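V-type ATP synthase alpha chain (Nanoarchaeum equitans Kin4-M, PDB 5BN3) belongs to the ATP synthase alpha/beta family and holds adenosine-5'-diphosphate in a P-loop nucleotide-binding domain. Local coordinates at residues 200-204 against 235-241; 218-224 against 398-404; 246-252 against 281-287; 294-299 against 324-329; 317-323 against 374-380. All blocks are in the same frame, centred on the assembly; numbering follows the deposited sequence.

Interactions 3 and 5 lie within one mixed sheet, whose parallel strands follow in the order 280-285, 244-250, 314-320, 370-379 and 218-222, and interaction 2 pairs its strand 218-222 with the segment 398-404. Backbone hydrogen bonds dominate these three, with hydroxyl bonds added at the end of interaction 5. Strands 244-250 and 314-320 join interaction 3 to interaction 5, and strands 370-379 and 218-222 join interaction 5 to interaction 2. Interaction 1 ties a loop to the end of helix 229-239 with a single direct hydrogen bond and several waters; interaction 4 crosses two helices through ionic and aromatic groups. All five are buried; interactions 2 to 5 also touch the chain of NEQ263, and interaction 1 does not.

Interaction 1: residues 200-204 against 235-241; sequences FITGT and QIAKWAD
Phe200 and Ile236 form the apolar part of this contact, in which the loop before helix 205-210 passes the C-terminal end of helix 229-239. The Phe200 ring touches with its far end: CZ lies 3.8 Å from Ala240 CB. The same CZ is 4.0 Å from Ile236 CG2, a methyl that comes at the ring edge, near its plane. With CG opposite the backbone N (chi1 178°), the ring extends across Ile236 at about a right angle. Thr202 CB rests 4.3 Å from Ile236 CG1.

One direct hydrogen bond joins the two backbones. Asp241 N gives it to Ile201 O over 2.9 Å, and it is almost straight (177° at the hydrogen). Ala240 CA adds a CA-H...O contact of 3.5 Å to Ile201 O, where the chain leaves the helix. That helix is the one that follows the phosphate-binding loop in P-loop nucleotide-binding domains; it begins at Lys229 of the adenosine-5'-diphosphate pocket, and loop 200-204 packs on its far, C-terminal end.

Within the loop, Thr202 OG1 accepts from Thr204 N at 3.0 Å, an ST turn, and is also bonded to Asp208. Gly203 follows with phi at 96°, a value that suits glycine, and a CB here would run into Trp239 CB.

Water supplies the remaining polar links. One molecule donates to Thr202 O at 2.6 Å, bonds Thr204 OG1 and reaches Gln235 O weakly. A second accepts from Gln235 NE2 at 2.7 Å and meets Thr204 OG1. The Trp239 indole turns away from the loop to Tyr500, with NE1 bonded to Ser499 OG.

Interaction 2: residues 218-224 against 398-404; sequences SAAVPGP and VGALWAL
The CB of Ala219 fits under the indole of Trp402, a small bump against a broad flat surface: the methyl sits 3.7 Å from the centroid of the six-membered ring and only 4° off its normal, a CH-pi contact. Trp402 CG is turned anti to its carbonyl carbon (chi1 -66°), which lays the ring back along the chain over Ala219. Val221 fills the corner beside it, its CG2 coming to the ring edge 3.9 Å from CE3. Val221 CG1 lies 3.8 Å from Leu404 CD1.

Strand 218-222 is a strand of the P-loop domain's sheet that leads straight into the adenosine-5'-diphosphate pocket, where Pro224 touches the ligand. Segment 398-404 runs alongside it in roughly the same direction, with one bridge, Ala220 to Leu401. Trp402 N donates to Ala220 O at 2.8 Å, and Leu404 N to Pro222 O at 3.0 Å.

At the bridge Leu401 CB points away from strand 218-222, but the side chain bends so that CD1 reaches Pro222 CD at 3.6 Å, the leucine crossing the proline ring at about a right angle. Val398 CG2 lies against Ala220 CB at 3.9 Å. Where Gly223 presents only backbone, Leu404 CB approaches its CA to 4.1 Å.

Interaction 3: residues 246-252 against 281-287; sequences IYIGCGE and ILIANTS
A beta-alpha-beta unit of the P-loop domain brings Ile246 to Cys250 beside Ile281 to Asn285: strands 244-250 and 280-285 are neighbouring parallel strands, connected through helix 254-263 and only 7° apart in direction. The ladder of backbone bonds is regular. Tyr247 N donates to Ile281 O, and Tyr247 O accepts from Ile283 N, each at 3.0 Å; Gly249 then repeats the pattern, with N to Ile283 O at 2.7 Å and O receiving Asn285 N.

The isoleucines share one face, on the side of helix 293-309. There Ile246 CG2 and Ile283 CD1 meet obliquely at 4.0 Å, with Ile281 packing on Ile304 and Phe308. On the other face, under helix 254-263, Leu282 CD2 reaches Tyr247 CB at 3.8 Å, while the phenol ring continues away from the neighbouring strand to where its OH makes a weak hydrogen bond to Asp320 OD2.

Beyond the strands the pairing persists into the turns. Gly251 N, at a residue with a positive phi of 70°, donates to Asn285 O at 2.7 Å. Gly251 O is bonded to Tyr256 of the NEQ263 chain. Glu252 O accepts from Ser287 N at 2.9 Å while Thr286 CB lies 3.4 Å from that same Glu252 O.

Interaction 4: residues 294-299 against 324-329; sequences REASIY and RWAEAL
Helices 293-309 and 322-335 bring Arg294 against Arg324 and Trp325 where their short segments approach to 9.1 Å between axes, with a signed crossing angle of -129°. The closest CA atoms are those of Arg294 and Trp325, 5.4 Å apart.

Arg294 runs extended from CG to NE and lays its guanidinium across the start of the second helix. Its NH1 holds two partners at its edge, both in the guanidinium plane: Arg324 O at 3.0 Å and Glu327 OE1 at 2.8 Å. The second bond is a salt bridge in which the nitrogen meets the carboxylate oxygen from above the carboxylate plane. Arg324 O also takes the helical bond from Ala328 N, and the two donors come from opposite faces of its carbonyl plane.

In the P-loop domain both helices follow strands of the central sheet and pack on the face bearing Ile248, Cys250 and Ile283. The ionic end of the contact is also the meeting place with the chain of NEQ263: Glu327 OE2 is bonded to Thr257 of that chain, and Arg324, itself salt-bridged to Glu252, makes cation-pi contacts with its Tyr256 and Tyr297.

At the apolar end Trp325 CG stands anti to the backbone N (chi1 168°), carrying the indole over to the first helix, where Ile298 CG2 lies over one face, 4.0 Å from the six-membered ring's centroid. At its edge Trp325 NE1 donates weakly to Glu295 OE2 (3.4 Å); the other oxygen of Glu295, OE1, is salt-bridged to Arg185. Tyr299 CE1 approaches Trp325 CZ2 at 3.9 Å, with the ring planes 82° apart.

Interaction 5: residues 317-323 against 374-380; sequences VNADSTS and TIIGAVS. With MG (magnesium ion), chain L.
A cis peptide bond joins Asp320 to Ser321, and after it Ser321, Thr322 and Ser323 all point toward 374-380. It stands at the end of strand 314-320, parallel to strand 370-379 in the sheet of the P-loop domain; Asp320, bonded to Thr230 and near a bound magnesium ion, occupies a place consistent with a Walker B aspartate.

After the cis bond, hydroxyls and one carbonyl do most of the work. Ala378 O is gripped from both faces of its plane, by Thr322 N at 2.9 Å and by Thr322 OG1, also at 2.9 Å. This is possible because Thr322 holds OG1 between its backbone N and carbonyl carbon (chi1 62°), close to its own amide. Ser321 OG meets Ser380 OG at 2.9 Å and accepts Ser323 N at 3.2 Å, which caps the start of helix 322-335. In turn, Ser323 OG accepts Ser380 N at 2.7 Å and contacts a water that reaches Ser380 O weakly.

Earlier the strands pair in standard parallel fashion. Ile376 N bonds to Val317 O at 2.8 Å, Ile376 O receives Ala319 N, and Ala319 O accepts from Ala378 N. On the face toward helix 229-239, Asn318 lies beside Ile376, pointing the same way; Asn318 ND2 is 3.7 Å from Ile376 CB and is hydrogen-bonded to Asn233 OD1. Within strand 370-379, Thr374 binds a different magnesium ion together with Ser372. Thr374 OG1, also hydrogen-bonded to Gly216 N, lies 2.3 Å from that magnesium ion.

Interaction 1: residues 200-204 against 235-241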
# COMPACT_ATOMS: atom_id res chain seq x y z
N PHE A 200 12.75 29.16 25.81
CA PHE A 200 13.30 28.00 26.48
C PHE A 200 14.72 27.79 25.97
O PHE A 200 14.93 27.30 24.86
CB PHE A 200 12.43 26.77 26.19
CG PHE A 200 12.94 25.49 26.80
CD1 PHE A 200 13.01 25.35 28.18
CD2 PHE A 200 13.33 24.43 26.00
CE1 PHE A 200 13.47 24.17 28.75
CE2 PHE A 200 13.79 23.25 26.56
CZ PHE A 200 13.86 23.12 27.93
N ILE A 201 15.71 28.18 26.78
CA ILE A 201 17.11 28.08 26.38
C ILE A 201 17.67 26.70 26.71
O ILE A 201 17.75 26.32 27.88
CB ILE A 201 17.98 29.17 27.05
CG1 ILE A 201 17.39 30.56 26.79
CG2 ILE A 201 19.41 29.08 26.55
CD1 ILE A 201 17.35 30.94 25.32
N THR A 202 18.07 25.96 25.68
CA THR A 202 18.49 24.57 25.82
C THR A 202 19.99 24.41 26.00
O THR A 202 20.45 23.46 26.64
CB THR A 202 18.05 23.73 24.60
OG1 THR A 202 18.73 24.19 23.43
CG2 THR A 202 16.56 23.83 24.39
N GLY A 203 20.76 25.33 25.43
CA GLY A 203 22.20 25.19 25.42
C GLY A 203 22.66 24.56 24.12
O GLY A 203 23.86 24.40 23.89
N THR A 204 21.70 24.19 23.29
CA THR A 204 21.98 23.69 21.95
C THR A 204 21.61 24.77 20.94
O THR A 204 20.47 25.23 20.90
CB THR A 204 21.18 22.40 21.65
OG1 THR A 204 21.60 21.36 22.56
CG2 THR A 204 21.43 21.93 20.22
N GLN A 235 20.98 16.00 26.07
CA GLN A 235 21.64 17.30 26.02
C GLN A 235 20.76 18.39 26.59
O GLN A 235 21.22 19.27 27.32
CB GLN A 235 22.03 17.65 24.58
CG GLN A 235 23.23 16.90 24.06
CD GLN A 235 24.47 17.12 24.91
OE1 GLN A 235 24.85 16.26 25.70
NE2 GLN A 235 25.10 18.28 24.75
N ILE A 236 19.47 18.35 26.24
CA ILE A 236 18.51 19.28 26.80
C ILE A 236 18.40 19.06 28.31
O ILE A 236 18.45 20.01 29.08
CB ILE A 236 17.12 19.13 26.14
CG1 ILE A 236 17.21 19.48 24.65
CG2 ILE A 236 16.10 20.01 26.83
CD1 ILE A 236 15.92 19.23 23.89
N ALA A 237 18.28 17.80 28.73
CA ALA A 237 18.21 17.48 30.16
C ALA A 237 19.45 17.97 30.92
O ALA A 237 19.36 18.33 32.09
CB ALA A 237 18.03 15.99 30.34
N LYS A 238 20.60 17.98 30.24
CA LYS A 238 21.85 18.45 30.84
C LYS A 238 21.90 19.96 31.04
O LYS A 238 22.11 20.44 32.15
CB LYS A 238 23.04 18.06 29.96
CG LYS A 238 23.58 16.66 30.15
CD LYS A 238 24.87 16.50 29.35
CE LYS A 238 25.15 15.05 28.99
NZ LYS A 238 26.30 14.94 28.05
N TRP A 239 21.73 20.70 29.95
CA TRP A 239 22.06 22.13 29.95
C TRP A 239 20.88 23.09 29.91
O TRP A 239 21.08 24.31 29.89
CB TRP A 239 22.98 22.45 28.77
CG TRP A 239 24.18 21.55 28.64
CD1 TRP A 239 24.59 20.88 27.52
CD2 TRP A 239 25.14 21.23 29.66
NE1 TRP A 239 25.73 20.16 27.78
CE2 TRP A 239 26.09 20.36 29.08
CE3 TRP A 239 25.29 21.60 31.00
CZ2 TRP A 239 27.17 19.85 29.81
CZ3 TRP A 239 26.36 21.09 31.71
CH2 TRP A 239 27.28 20.23 31.12
N ALA A 240 19.65 22.58 29.90
CA ALA A 240 18.48 23.46 29.80
C ALA A 240 18.40 24.44 30.97
O ALA A 240 18.68 24.09 32.12
CB ALA A 240 17.20 22.66 29.70
N ASP A 241 18.01 25.67 30.65
CA ASP A 241 17.76 26.68 31.66
C ASP A 241 16.44 26.33 32.34
O ASP A 241 15.36 26.68 31.85
CB ASP A 241 17.70 28.06 31.00
CG ASP A 241 17.77 29.20 32.00
OD1 ASP A 241 18.08 28.94 33.18
OD2 ASP A 241 17.53 30.35 31.59
O HOH W 1 20.84 26.51 28.78
O HOH W 2 15.07 29.23 29.40
O HOH W 3 21.48 21.39 25.39
O HOH W 4 24.53 20.19 22.92

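Interaction 2: residues 218-224 against 398-404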
# COMPACT_ATOMS: atom_id res chain seq x y z
N SER A 218 5.94 23.25 23.93
CA SER A 218 6.16 21.83 23.68
C SER A 218 6.76 21.63 22.29
O SER A 218 6.55 22.44 21.40
CB SER A 218 4.86 21.04 23.82
OG SER A 218 3.85 21.57 22.99
N ALA A 219 7.49 20.53 22.12
CA ALA A 219 8.11 20.20 20.84
C ALA A 219 8.14 18.70 20.62
O ALA A 219 8.19 17.92 21.57
CB ALA A 219 9.52 20.77 20.77
N ALA A 220 8.11 18.30 19.35
CA ALA A 220 8.25 16.90 18.98
C ALA A 220 9.61 16.66 18.34
O ALA A 220 10.10 17.49 17.57
CB ALA A 220 7.14 16.49 18.03
N VAL A 221 10.23 15.52 18.66
CA VAL A 221 11.51 15.15 18.07
C VAL A 221 11.41 13.77 17.41
O VAL A 221 11.80 12.76 18.00
CB VAL A 221 12.65 15.11 19.11
CG1 VAL A 221 14.01 14.99 18.43
CG2 VAL A 221 12.63 16.36 19.98
N PRO A 222 10.87 13.72 16.18
CA PRO A 222 10.80 12.45 15.47
C PRO A 222 12.05 12.20 14.64
O PRO A 222 12.67 13.15 14.15
CB PRO A 222 9.59 12.63 14.55
CG PRO A 222 9.59 14.10 14.24
CD PRO A 222 10.12 14.79 15.48
N GLY A 223 12.42 10.93 14.49
CA GLY A 223 13.56 10.55 13.69
C GLY A 223 13.65 9.04 13.57
O GLY A 223 13.08 8.32 14.39
N PRO A 224 14.34 8.55 12.53
CA PRO A 224 14.57 7.10 12.41
C PRO A 224 15.58 6.64 13.46
O PRO A 224 16.17 7.49 14.13
CB PRO A 224 15.17 6.96 11.01
CG PRO A 224 15.79 8.30 10.73
CD PRO A 224 14.89 9.30 11.39
N VAL A 398 1.71 19.99 19.38
CA VAL A 398 2.90 20.66 19.91
C VAL A 398 3.20 21.99 19.22
O VAL A 398 2.61 22.31 18.19
CB VAL A 398 4.14 19.75 19.87
CG1 VAL A 398 3.90 18.48 20.67
CG2 VAL A 398 4.50 19.40 18.42
N GLY A 399 4.13 22.76 19.79
CA GLY A 399 4.43 24.09 19.30
C GLY A 399 5.63 24.16 18.36
O GLY A 399 5.88 25.20 17.75
N ALA A 400 6.36 23.05 18.23
CA ALA A 400 7.49 22.99 17.31
C ALA A 400 7.81 21.58 16.84
O ALA A 400 7.56 20.60 17.56
CB ALA A 400 8.73 23.60 17.95
N LEU A 401 8.36 21.49 15.64
CA LEU A 401 8.88 20.24 15.10
C LEU A 401 10.40 20.31 15.03
O LEU A 401 10.95 21.12 14.28
CB LEU A 401 8.31 19.97 13.71
CG LEU A 401 8.97 18.87 12.87
CD1 LEU A 401 8.90 17.55 13.60
CD2 LEU A 401 8.32 18.75 11.49
N TRP A 402 11.07 19.47 15.81
CA TRP A 402 12.52 19.34 15.71
C TRP A 402 12.83 18.04 14.99
O TRP A 402 13.14 17.02 15.61
CB TRP A 402 13.16 19.38 17.11
CG TRP A 402 13.00 20.72 17.79
CD1 TRP A 402 12.75 21.92 17.19
CD2 TRP A 402 13.08 20.99 19.20
NE1 TRP A 402 12.67 22.91 18.13
CE2 TRP A 402 12.87 22.37 19.37
CE3 TRP A 402 13.31 20.19 20.33
CZ2 TRP A 402 12.88 22.98 20.63
CZ3 TRP A 402 13.32 20.80 21.58
CH2 TRP A 402 13.11 22.18 21.72
N ALA A 403 12.75 18.08 13.66
CA ALA A 403 12.84 16.87 12.84
C ALA A 403 14.27 16.40 12.61
O ALA A 403 15.12 17.17 12.15
CB ALA A 403 12.15 17.08 11.50
N LEU A 404 14.53 15.13 12.91
CA LEU A 404 15.86 14.57 12.69
C LEU A 404 15.94 13.88 11.33
O LEU A 404 14.97 13.26 10.88
CB LEU A 404 16.23 13.61 13.83
CG LEU A 404 16.32 14.30 15.20
CD1 LEU A 404 16.68 13.32 16.29
CD2 LEU A 404 17.33 15.43 15.15

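Interaction 3: residues 246-252 against 281-287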
# COMPACT_ATOMS: atom_id res chain seq x y z
N ILE A 246 12.84 16.50 34.33
CA ILE A 246 12.31 15.14 34.46
C ILE A 246 12.54 14.37 33.17
O ILE A 246 12.00 14.72 32.12
CB ILE A 246 10.82 15.16 34.79
CG1 ILE A 246 10.61 15.86 36.13
CG2 ILE A 246 10.26 13.74 34.84
CD1 ILE A 246 9.19 16.29 36.37
N TYR A 247 13.36 13.33 33.24
CA TYR A 247 13.63 12.50 32.07
C TYR A 247 12.84 11.20 32.15
O TYR A 247 13.06 10.39 33.06
CB TYR A 247 15.12 12.20 31.93
CG TYR A 247 15.51 11.72 30.55
CD1 TYR A 247 15.39 10.39 30.19
CD2 TYR A 247 16.00 12.61 29.60
CE1 TYR A 247 15.73 9.96 28.92
CE2 TYR A 247 16.35 12.19 28.34
CZ TYR A 247 16.22 10.86 28.00
OH TYR A 247 16.56 10.44 26.74
N ILE A 248 11.92 11.00 31.21
CA ILE A 248 11.14 9.77 31.16
C ILE A 248 11.68 8.83 30.10
O ILE A 248 11.56 9.09 28.90
CB ILE A 248 9.65 10.05 30.87
CG1 ILE A 248 9.13 11.17 31.77
CG2 ILE A 248 8.83 8.78 31.06
CD1 ILE A 248 7.66 11.50 31.53
N GLY A 249 12.29 7.73 30.54
CA GLY A 249 12.70 6.67 29.64
C GLY A 249 11.52 5.74 29.41
O GLY A 249 11.31 4.80 30.18
N CYS A 250 10.75 6.02 28.36
CA CYS A 250 9.55 5.25 28.07
C CYS A 250 9.83 4.18 27.01
O CYS A 250 9.86 4.48 25.82
CB CYS A 250 8.44 6.19 27.60
SG CYS A 250 6.86 5.39 27.24
N GLY A 251 10.06 2.95 27.46
CA GLY A 251 10.24 1.82 26.57
C GLY A 251 11.53 1.81 25.77
O GLY A 251 11.57 1.25 24.68
N GLU A 252 12.58 2.42 26.32
CA GLU A 252 13.88 2.46 25.64
C GLU A 252 14.94 1.62 26.35
O GLU A 252 14.61 0.76 27.17
CB GLU A 252 14.36 3.90 25.45
CG GLU A 252 13.51 4.71 24.49
CD GLU A 252 13.54 4.17 23.07
OE1 GLU A 252 14.63 3.78 22.60
OE2 GLU A 252 12.47 4.13 22.42
N ILE A 281 15.06 14.25 37.99
CA ILE A 281 14.29 13.07 38.38
C ILE A 281 14.22 12.12 37.19
O ILE A 281 13.86 12.52 36.08
CB ILE A 281 12.86 13.44 38.81
CG1 ILE A 281 12.89 14.47 39.94
CG2 ILE A 281 12.09 12.20 39.23
CD1 ILE A 281 11.52 14.97 40.34
N LEU A 282 14.57 10.85 37.43
CA LEU A 282 14.58 9.85 36.37
C LEU A 282 13.43 8.86 36.53
O LEU A 282 13.25 8.28 37.60
CB LEU A 282 15.91 9.09 36.35
CG LEU A 282 17.19 9.87 36.06
CD1 LEU A 282 18.36 8.92 35.85
CD2 LEU A 282 17.01 10.75 34.85
N ILE A 283 12.66 8.68 35.47
CA ILE A 283 11.60 7.68 35.45
C ILE A 283 11.89 6.67 34.34
O ILE A 283 11.87 7.00 33.15
CB ILE A 283 10.22 8.32 35.24
CG1 ILE A 283 9.93 9.26 36.41
CG2 ILE A 283 9.15 7.25 35.14
CD1 ILE A 283 8.81 10.22 36.14
N ALA A 284 12.16 5.43 34.74
CA ALA A 284 12.61 4.41 33.80
C ALA A 284 11.66 3.22 33.70
O ALA A 284 11.49 2.48 34.66
CB ALA A 284 14.00 3.92 34.18
N ASN A 285 11.05 3.06 32.54
CA ASN A 285 10.36 1.82 32.21
C ASN A 285 10.91 1.32 30.88
O ASN A 285 10.40 1.68 29.82
CB ASN A 285 8.85 2.00 32.14
CG ASN A 285 8.10 0.70 32.33
OD1 ASN A 285 7.93 0.22 33.45
ND2 ASN A 285 7.65 0.11 31.22
N THR A 286 11.95 0.50 30.96
CA THR A 286 12.70 0.06 29.78
C THR A 286 11.87 -0.80 28.84
O THR A 286 10.77 -1.25 29.19
CB THR A 286 13.98 -0.68 30.17
OG1 THR A 286 13.65 -1.87 30.89
CG2 THR A 286 14.85 0.20 31.04
N SER A 287 12.40 -1.03 27.64
CA SER A 287 11.70 -1.75 26.59
C SER A 287 11.18 -3.13 27.02
O SER A 287 10.11 -3.55 26.59
CB SER A 287 12.60 -1.89 25.37
OG SER A 287 13.81 -2.55 25.72

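Interaction 4: residues 294-299 against 324-329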
# COMPACT_ATOMS: atom_id res chain seq x y z
N ARG A 294 4.44 1.61 30.66
CA ARG A 294 4.87 2.72 29.81
C ARG A 294 3.86 3.85 29.87
O ARG A 294 4.23 5.03 29.93
CB ARG A 294 5.01 2.27 28.35
CG ARG A 294 6.12 1.28 28.09
CD ARG A 294 6.21 0.95 26.61
NE ARG A 294 7.05 -0.22 26.37
CZ ARG A 294 7.16 -0.83 25.20
NH1 ARG A 294 6.48 -0.39 24.15
NH2 ARG A 294 7.95 -1.89 25.08
N GLU A 295 2.58 3.51 29.84
CA GLU A 295 1.53 4.51 29.96
C GLU A 295 1.61 5.17 31.33
O GLU A 295 1.50 6.39 31.44
CB GLU A 295 0.14 3.89 29.76
CG GLU A 295 -0.99 4.86 30.05
CD GLU A 295 -2.32 4.42 29.46
OE1 GLU A 295 -2.93 3.48 30.00
OE2 GLU A 295 -2.75 5.04 28.47
N ALA A 296 1.83 4.36 32.36
CA ALA A 296 1.94 4.88 33.72
C ALA A 296 3.10 5.86 33.84
O ALA A 296 2.96 6.91 34.46
CB ALA A 296 2.12 3.74 34.70
N SER A 297 4.23 5.53 33.23
CA SER A 297 5.42 6.38 33.31
C SER A 297 5.20 7.77 32.70
O SER A 297 5.76 8.76 33.18
CB SER A 297 6.61 5.70 32.62
OG SER A 297 6.44 5.68 31.21
N ILE A 298 4.39 7.84 31.65
CA ILE A 298 4.07 9.10 30.99
C ILE A 298 3.22 10.01 31.88
O ILE A 298 3.54 11.19 32.06
CB ILE A 298 3.33 8.85 29.66
CG1 ILE A 298 4.28 8.26 28.61
CG2 ILE A 298 2.71 10.13 29.14
CD1 ILE A 298 5.39 9.21 28.17
N TYR A 299 2.14 9.47 32.43
CA TYR A 299 1.27 10.23 33.32
C TYR A 299 1.99 10.58 34.62
O TYR A 299 1.76 11.65 35.20
CB TYR A 299 -0.01 9.45 33.61
CG TYR A 299 -0.95 9.36 32.42
CD1 TYR A 299 -0.75 8.41 31.43
CD2 TYR A 299 -2.02 10.23 32.28
CE1 TYR A 299 -1.60 8.32 30.34
CE2 TYR A 299 -2.87 10.15 31.19
CZ TYR A 299 -2.65 9.19 30.23
OH TYR A 299 -3.49 9.11 29.14
N ARG A 324 6.56 4.33 22.08
CA ARG A 324 6.49 3.10 22.88
C ARG A 324 5.21 3.08 23.71
O ARG A 324 4.63 2.02 23.95
CB ARG A 324 7.71 2.98 23.79
CG ARG A 324 9.05 3.15 23.07
CD ARG A 324 9.15 2.24 21.86
NE ARG A 324 10.35 2.53 21.08
CZ ARG A 324 10.43 2.38 19.76
NH1 ARG A 324 9.39 1.96 19.07
NH2 ARG A 324 11.57 2.67 19.14
N TRP A 325 4.78 4.26 24.14
CA TRP A 325 3.51 4.44 24.84
C TRP A 325 2.37 4.13 23.87
O TRP A 325 1.40 3.47 24.22
CB TRP A 325 3.41 5.87 25.38
CG TRP A 325 2.04 6.29 25.88
CD1 TRP A 325 1.08 5.48 26.42
CD2 TRP A 325 1.50 7.62 25.88
NE1 TRP A 325 -0.03 6.23 26.75
CE2 TRP A 325 0.21 7.54 26.43
CE3 TRP A 325 1.98 8.86 25.47
CZ2 TRP A 325 -0.61 8.67 26.58
CZ3 TRP A 325 1.17 9.98 25.61
CH2 TRP A 325 -0.11 9.87 26.17
N ALA A 326 2.51 4.60 22.63
CA ALA A 326 1.53 4.31 21.60
C ALA A 326 1.42 2.81 21.33
O ALA A 326 0.32 2.30 21.11
CB ALA A 326 1.87 5.06 20.32
N GLU A 327 2.56 2.11 21.35
CA GLU A 327 2.56 0.66 21.18
C GLU A 327 1.79 -0.03 22.30
O GLU A 327 1.09 -1.01 22.08
CB GLU A 327 3.99 0.12 21.13
CG GLU A 327 4.05 -1.41 21.01
CD GLU A 327 5.42 -1.98 21.30
OE1 GLU A 327 6.37 -1.19 21.51
OE2 GLU A 327 5.56 -3.23 21.31
N ALA A 328 1.94 0.49 23.52
CA ALA A 328 1.24 -0.06 24.67
C ALA A 328 -0.27 0.10 24.50
O ALA A 328 -1.02 -0.83 24.76
CB ALA A 328 1.71 0.61 25.94
N LEU A 329 -0.69 1.28 24.06
CA LEU A 329 -2.11 1.54 23.79
C LEU A 329 -2.66 0.60 22.74
O LEU A 329 -3.77 0.08 22.87
CB LEU A 329 -2.30 2.99 23.33
CG LEU A 329 -2.06 4.09 24.36
CD1 LEU A 329 -2.20 5.46 23.74
CD2 LEU A 329 -3.04 3.92 25.50

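Interaction 5: residues 317-323 against 374-380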
# COMPACT_ATOMS: atom_id res chain seq x y z
N VAL A 317 9.98 18.37 30.91
CA VAL A 317 9.84 16.93 30.83
C VAL A 317 10.31 16.44 29.47
O VAL A 317 9.83 16.92 28.43
CB VAL A 317 8.37 16.48 31.03
CG1 VAL A 317 8.20 15.03 30.64
CG2 VAL A 317 7.95 16.68 32.47
N ASN A 318 11.27 15.52 29.47
CA ASN A 318 11.70 14.85 28.24
C ASN A 318 11.13 13.44 28.21
O ASN A 318 11.35 12.66 29.14
CB ASN A 318 13.23 14.79 28.15
CG ASN A 318 13.88 16.16 28.24
OD1 ASN A 318 14.25 16.62 29.32
ND2 ASN A 318 14.04 16.81 27.09
N ALA A 319 10.39 13.11 27.15
CA ALA A 319 9.80 11.78 27.03
C ALA A 319 10.37 11.02 25.84
O ALA A 319 10.16 11.40 24.68
CB ALA A 319 8.28 11.88 26.91
N ASP A 320 11.09 9.94 26.13
CA ASP A 320 11.81 9.16 25.12
C ASP A 320 11.52 7.68 25.34
O ASP A 320 12.08 7.07 26.25
CB ASP A 320 13.32 9.43 25.27
CG ASP A 320 14.17 8.67 24.27
OD1 ASP A 320 13.65 8.28 23.20
OD2 ASP A 320 15.37 8.48 24.54
N SER A 321 10.64 7.08 24.53
CA SER A 321 9.99 7.73 23.40
C SER A 321 8.47 7.53 23.46
O SER A 321 7.99 6.50 23.94
CB SER A 321 10.54 7.15 22.10
OG SER A 321 9.59 7.24 21.05
N THR A 322 7.72 8.50 22.96
CA THR A 322 6.25 8.45 23.00
C THR A 322 5.65 7.36 22.11
O THR A 322 4.52 6.92 22.34
CB THR A 322 5.61 9.80 22.64
OG1 THR A 322 5.97 10.17 21.30
CG2 THR A 322 6.08 10.87 23.61
N SER A 323 6.40 6.92 21.11
CA SER A 323 5.96 5.83 20.25
C SER A 323 5.78 4.51 21.02
O SER A 323 4.95 3.68 20.65
CB SER A 323 6.94 5.63 19.10
OG SER A 323 7.06 6.81 18.33
N THR A 374 7.39 22.58 30.47
CA THR A 374 7.77 22.45 29.07
C THR A 374 7.94 20.97 28.73
O THR A 374 8.56 20.22 29.48
CB THR A 374 9.08 23.23 28.81
OG1 THR A 374 8.97 24.55 29.36
CG2 THR A 374 9.37 23.32 27.32
N ILE A 375 7.36 20.53 27.61
CA ILE A 375 7.36 19.11 27.27
C ILE A 375 8.01 18.81 25.93
O ILE A 375 7.60 19.33 24.90
CB ILE A 375 5.93 18.53 27.28
CG1 ILE A 375 5.35 18.57 28.70
CG2 ILE A 375 5.93 17.09 26.77
CD1 ILE A 375 3.93 18.04 28.79
N ILE A 376 9.04 17.96 25.96
CA ILE A 376 9.71 17.52 24.74
C ILE A 376 9.43 16.04 24.53
O ILE A 376 9.83 15.21 25.35
CB ILE A 376 11.24 17.74 24.82
CG1 ILE A 376 11.55 19.16 25.30
CG2 ILE A 376 11.89 17.48 23.47
CD1 ILE A 376 11.04 20.26 24.39
N GLY A 377 8.74 15.70 23.44
CA GLY A 377 8.41 14.31 23.16
C GLY A 377 9.14 13.76 21.95
O GLY A 377 8.95 14.21 20.82
N ALA A 378 9.98 12.76 22.18
CA ALA A 378 10.64 12.06 21.08
C ALA A 378 9.66 11.09 20.43
O ALA A 378 8.81 10.50 21.10
CB ALA A 378 11.86 11.32 21.59
N VAL A 379 9.77 10.93 19.11
CA VAL A 379 8.90 10.01 18.38
C VAL A 379 9.77 9.09 17.53
O VAL A 379 10.76 9.53 16.95
CB VAL A 379 7.91 10.77 17.47
CG1 VAL A 379 6.87 9.81 16.91
CG2 VAL A 379 7.22 11.88 18.23
N SER A 380 9.39 7.82 17.46
CA SER A 380 10.18 6.83 16.73
C SER A 380 9.40 6.22 15.57
O SER A 380 8.98 5.07 15.65
CB SER A 380 10.63 5.72 17.67
OG SER A 380 11.25 6.24 18.83
MG MG L . 9.31 25.13 31.61
O HOH W 5 5.75 6.25 16.01